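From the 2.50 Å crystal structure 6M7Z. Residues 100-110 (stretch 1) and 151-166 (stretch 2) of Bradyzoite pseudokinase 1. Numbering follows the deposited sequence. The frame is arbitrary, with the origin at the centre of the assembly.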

# COMPACT_ATOMS: atom_id res chain seq x y z
N GLU A 100 1.11 15.23 -5.62
CA GLU A 100 1.90 16.36 -5.16
C GLU A 100 3.06 15.94 -4.24
O GLU A 100 3.96 16.74 -4.05
CB GLU A 100 1.04 17.36 -4.38
CG GLU A 100 -0.21 17.79 -5.11
CD GLU A 100 -0.02 18.43 -6.48
OE1 GLU A 100 1.02 19.07 -6.70
OE2 GLU A 100 -0.94 18.31 -7.32
N ILE A 101 3.06 14.74 -3.65
CA ILE A 101 4.00 14.45 -2.56
C ILE A 101 4.83 13.18 -2.83
O ILE A 101 6.03 13.17 -2.56
CB ILE A 101 3.25 14.38 -1.22
CG1 ILE A 101 2.63 15.75 -0.93
CG2 ILE A 101 4.18 13.89 -0.10
CD1 ILE A 101 2.33 16.01 0.54
N LEU A 102 4.22 12.12 -3.35
CA LEU A 102 4.92 10.89 -3.61
C LEU A 102 5.57 10.99 -4.99
O LEU A 102 4.94 11.45 -5.94
CB LEU A 102 3.93 9.72 -3.53
CG LEU A 102 3.19 9.58 -2.21
CD1 LEU A 102 2.08 8.54 -2.35
CD2 LEU A 102 4.16 9.23 -1.07
N PRO A 103 6.83 10.55 -5.14
CA PRO A 103 7.44 10.43 -6.47
C PRO A 103 6.57 9.57 -7.40
O PRO A 103 5.80 8.75 -6.93
CB PRO A 103 8.77 9.71 -6.20
CG PRO A 103 9.06 9.96 -4.74
CD PRO A 103 7.72 10.12 -4.05
N LYS A 104 6.72 9.78 -8.71
CA LYS A 104 5.88 9.12 -9.71
C LYS A 104 6.01 7.60 -9.57
O LYS A 104 5.03 6.89 -9.77
CB LYS A 104 6.22 9.66 -11.10
CG LYS A 104 5.81 8.85 -12.33
CD LYS A 104 4.35 8.94 -12.73
CE LYS A 104 4.04 7.95 -13.83
NZ LYS A 104 2.59 7.90 -14.13
N ARG A 105 7.21 7.09 -9.26
CA ARG A 105 7.34 5.68 -8.90
C ARG A 105 8.46 5.51 -7.86
O ARG A 105 9.64 5.51 -8.19
CB ARG A 105 7.55 4.80 -10.14
CG ARG A 105 6.51 4.85 -11.25
CD ARG A 105 5.25 4.02 -11.01
NE ARG A 105 4.40 3.93 -12.19
CZ ARG A 105 3.16 4.44 -12.30
NH1 ARG A 105 2.61 5.14 -11.33
NH2 ARG A 105 2.47 4.22 -13.40
N SER A 106 8.06 5.48 -6.59
CA SER A 106 8.84 4.86 -5.53
C SER A 106 8.66 3.36 -5.69
O SER A 106 7.52 2.89 -5.70
CB SER A 106 8.39 5.32 -4.17
OG SER A 106 8.42 6.73 -4.05
N PRO A 107 9.74 2.56 -5.81
CA PRO A 107 9.60 1.15 -6.18
C PRO A 107 8.80 0.27 -5.20
O PRO A 107 8.22 -0.72 -5.63
CB PRO A 107 11.05 0.65 -6.22
CG PRO A 107 11.90 1.90 -6.36
CD PRO A 107 11.15 2.97 -5.60
N LEU A 108 8.78 0.62 -3.91
CA LEU A 108 8.16 -0.22 -2.88
C LEU A 108 6.84 0.38 -2.36
O LEU A 108 6.35 -0.06 -1.33
CB LEU A 108 9.16 -0.41 -1.74
CG LEU A 108 10.40 -1.24 -2.09
CD1 LEU A 108 11.22 -1.53 -0.84
CD2 LEU A 108 10.03 -2.55 -2.78
N LEU A 109 6.28 1.39 -3.05
CA LEU A 109 4.98 1.96 -2.69
C LEU A 109 3.97 1.65 -3.81
O LEU A 109 4.33 1.67 -4.99
CB LEU A 109 5.11 3.47 -2.48
CG LEU A 109 6.13 3.91 -1.42
CD1 LEU A 109 6.08 5.42 -1.19
CD2 LEU A 109 5.93 3.20 -0.09
N LEU A 110 2.71 1.36 -3.42
CA LEU A 110 1.64 1.04 -4.36
C LEU A 110 1.52 2.20 -5.36
O LEU A 110 1.24 3.33 -4.96
CB LEU A 110 0.35 0.81 -3.59
CG LEU A 110 -0.90 0.47 -4.43
CD1 LEU A 110 -0.74 -0.89 -5.09
CD2 LEU A 110 -2.16 0.47 -3.54
N ALA A 151 12.29 -8.04 5.08
CA ALA A 151 13.24 -7.00 4.67
C ALA A 151 12.55 -6.04 3.67
O ALA A 151 12.73 -4.83 3.76
CB ALA A 151 14.48 -7.63 4.07
N ASN A 152 11.77 -6.62 2.75
CA ASN A 152 10.95 -5.89 1.76
C ASN A 152 10.00 -4.92 2.51
O ASN A 152 9.86 -3.75 2.15
CB ASN A 152 10.25 -6.89 0.83
CG ASN A 152 9.65 -6.31 -0.44
OD1 ASN A 152 9.11 -5.20 -0.44
ND2 ASN A 152 9.71 -7.06 -1.53
N MET A 153 9.41 -5.41 3.61
CA MET A 153 8.43 -4.65 4.37
C MET A 153 9.09 -3.48 5.10
O MET A 153 8.58 -2.34 5.04
CB MET A 153 7.67 -5.54 5.35
CG MET A 153 6.58 -6.38 4.70
SD MET A 153 6.11 -7.87 5.62
CE MET A 153 5.27 -7.13 7.02
N VAL A 154 10.22 -3.74 5.78
CA VAL A 154 11.00 -2.70 6.48
C VAL A 154 11.45 -1.63 5.47
O VAL A 154 11.37 -0.45 5.73
CB VAL A 154 12.22 -3.28 7.23
CG1 VAL A 154 13.06 -2.19 7.86
CG2 VAL A 154 11.84 -4.27 8.29
N ALA A 155 11.97 -2.08 4.32
CA ALA A 155 12.50 -1.18 3.31
C ALA A 155 11.39 -0.26 2.80
O ALA A 155 11.63 0.92 2.56
CB ALA A 155 13.11 -1.97 2.16
N ALA A 156 10.20 -0.83 2.61
CA ALA A 156 9.07 -0.09 2.06
C ALA A 156 8.69 1.04 3.03
O ALA A 156 8.50 2.19 2.60
CB ALA A 156 7.92 -1.03 1.81
N LEU A 157 8.63 0.71 4.32
CA LEU A 157 8.30 1.68 5.36
C LEU A 157 9.36 2.80 5.39
O LEU A 157 9.02 3.98 5.47
CB LEU A 157 8.24 0.98 6.71
CG LEU A 157 7.82 1.86 7.89
CD1 LEU A 157 6.54 2.61 7.57
CD2 LEU A 157 7.64 1.03 9.14
N LYS A 158 10.64 2.41 5.32
CA LYS A 158 11.75 3.35 5.32
C LYS A 158 11.61 4.34 4.16
O LYS A 158 11.84 5.54 4.35
CB LYS A 158 13.10 2.62 5.23
CG LYS A 158 14.28 3.51 5.60
CD LYS A 158 15.63 2.99 5.18
CE LYS A 158 16.68 4.08 5.15
NZ LYS A 158 17.71 3.80 4.12
N SER A 159 11.24 3.84 2.98
CA SER A 159 11.10 4.69 1.81
C SER A 159 10.01 5.74 2.05
O SER A 159 10.10 6.84 1.54
CB SER A 159 10.88 3.89 0.53
OG SER A 159 9.53 3.45 0.38
N LEU A 160 9.00 5.42 2.87
CA LEU A 160 7.94 6.38 3.19
C LEU A 160 8.45 7.40 4.21
O LEU A 160 8.20 8.60 4.09
CB LEU A 160 6.71 5.64 3.70
CG LEU A 160 5.45 6.49 3.88
CD1 LEU A 160 4.89 6.97 2.54
CD2 LEU A 160 4.39 5.70 4.62
N HIS A 161 9.17 6.93 5.23
CA HIS A 161 9.79 7.81 6.24
C HIS A 161 10.73 8.83 5.58
O HIS A 161 10.72 9.99 5.96
CB HIS A 161 10.46 6.99 7.36
CG HIS A 161 9.48 6.29 8.25
ND1 HIS A 161 9.88 5.48 9.28
CD2 HIS A 161 8.13 6.25 8.23
CE1 HIS A 161 8.82 5.05 9.93
NE2 HIS A 161 7.74 5.47 9.27
N ASN A 162 11.50 8.39 4.57
CA ASN A 162 12.45 9.26 3.85
C ASN A 162 11.74 10.42 3.12
O ASN A 162 12.38 11.41 2.81
CB ASN A 162 13.29 8.49 2.82
CG ASN A 162 14.28 7.53 3.46
OD1 ASN A 162 14.58 7.62 4.65
ND2 ASN A 162 14.78 6.57 2.68
N LEU A 163 10.44 10.30 2.84
CA LEU A 163 9.66 11.38 2.21
C LEU A 163 9.02 12.27 3.29
O LEU A 163 8.26 13.18 2.95
CB LEU A 163 8.57 10.78 1.32
CG LEU A 163 9.05 9.92 0.15
CD1 LEU A 163 7.90 9.08 -0.45
CD2 LEU A 163 9.64 10.83 -0.92
N GLY A 164 9.29 12.00 4.57
CA GLY A 164 8.76 12.77 5.68
C GLY A 164 7.34 12.37 6.08
O GLY A 164 6.60 13.19 6.64
N LEU A 165 6.94 11.12 5.80
CA LEU A 165 5.57 10.65 6.06
C LEU A 165 5.60 9.44 7.00
O LEU A 165 6.37 8.49 6.78
CB LEU A 165 4.89 10.29 4.74
CG LEU A 165 4.59 11.45 3.80
CD1 LEU A 165 4.13 10.95 2.44
CD2 LEU A 165 3.54 12.38 4.40
N LEU A 166 4.73 9.46 8.01
CA LEU A 166 4.32 8.27 8.75
C LEU A 166 3.18 7.59 8.00
O LEU A 166 2.37 8.28 7.33
CB LEU A 166 3.83 8.66 10.13
CG LEU A 166 4.91 9.23 11.06
CD1 LEU A 166 4.33 9.65 12.39
CD2 LEU A 166 6.03 8.23 11.27

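Stretch 1 enters from a helix that includes E100 and continues as an irregular chain, bent by a type I turn from S106 to L109 in which L109 N bonds to S106 O at 3.3 Å. Stretch 2 is a regular helix, with bonds such as A156 N to N152 O at 3.0 Å, before it leads into the strand residues L165 and L166. The helix closes in a Schellman motif: G164 N reaches H161 O at 2.8 Å, L165 N reaches L160 O at 3.3 Å, and G164 adopts a phi of 82°, a conformation that glycine tolerates more readily than residues with a side chain.

The backbones approach most closely near the turn, where the CA atoms of L108 and A156 lie 5.0 Å apart. Alanine suits this place because its methyl group adds little bulk: A156 CB packs 3.6 Å from L108 O and 3.8 Å from L108 CB. L108 points toward the helix and has the largest area covered by the other stretch. L108 CD1 lies 3.6 Å from A155 CB, so the long leucine side chain spreads over a helix surface lined by two small residues.

S159 also faces stretch 1, yet its hydroxyl is turned back to its own helix. With chi1 at 80° (p), S159 OG donates to A156 O at 2.8 Å, one turn earlier. The polar group is thereby satisfied without a partner across the contact, and L109 CD2 can rest 3.6 Å from S159 OG in van der Waals contact.

L109 leaves its backbone sideways, but the end of its side chain comes nearer the helix. L109 CD1 lies 4.2 Å from both L160 CD1 and L163 CD1, linking the turn to a second group of apolar residues. Here the chains are farther apart, with 7.5 Å between the CA atoms of L102 and L163, and branched side chains fill the space. L102 CD2 is 3.8 Å from L163 CD1 and 3.9 Å from L165 CD1, making this one methyl a meeting point for residues before and after G164. I101 CG2 extends the patch, 3.9 Å from L165 CD1. L163, pointing toward stretch 1, also touches the proline ring, with L163 CD2 3.7 Å from P103 CD; the compact ring offers an apolar surface.

No hydrogen bond crosses between the stretches. The contact, which buries 490 Å² in total, rests on the fit of aliphatic side chains.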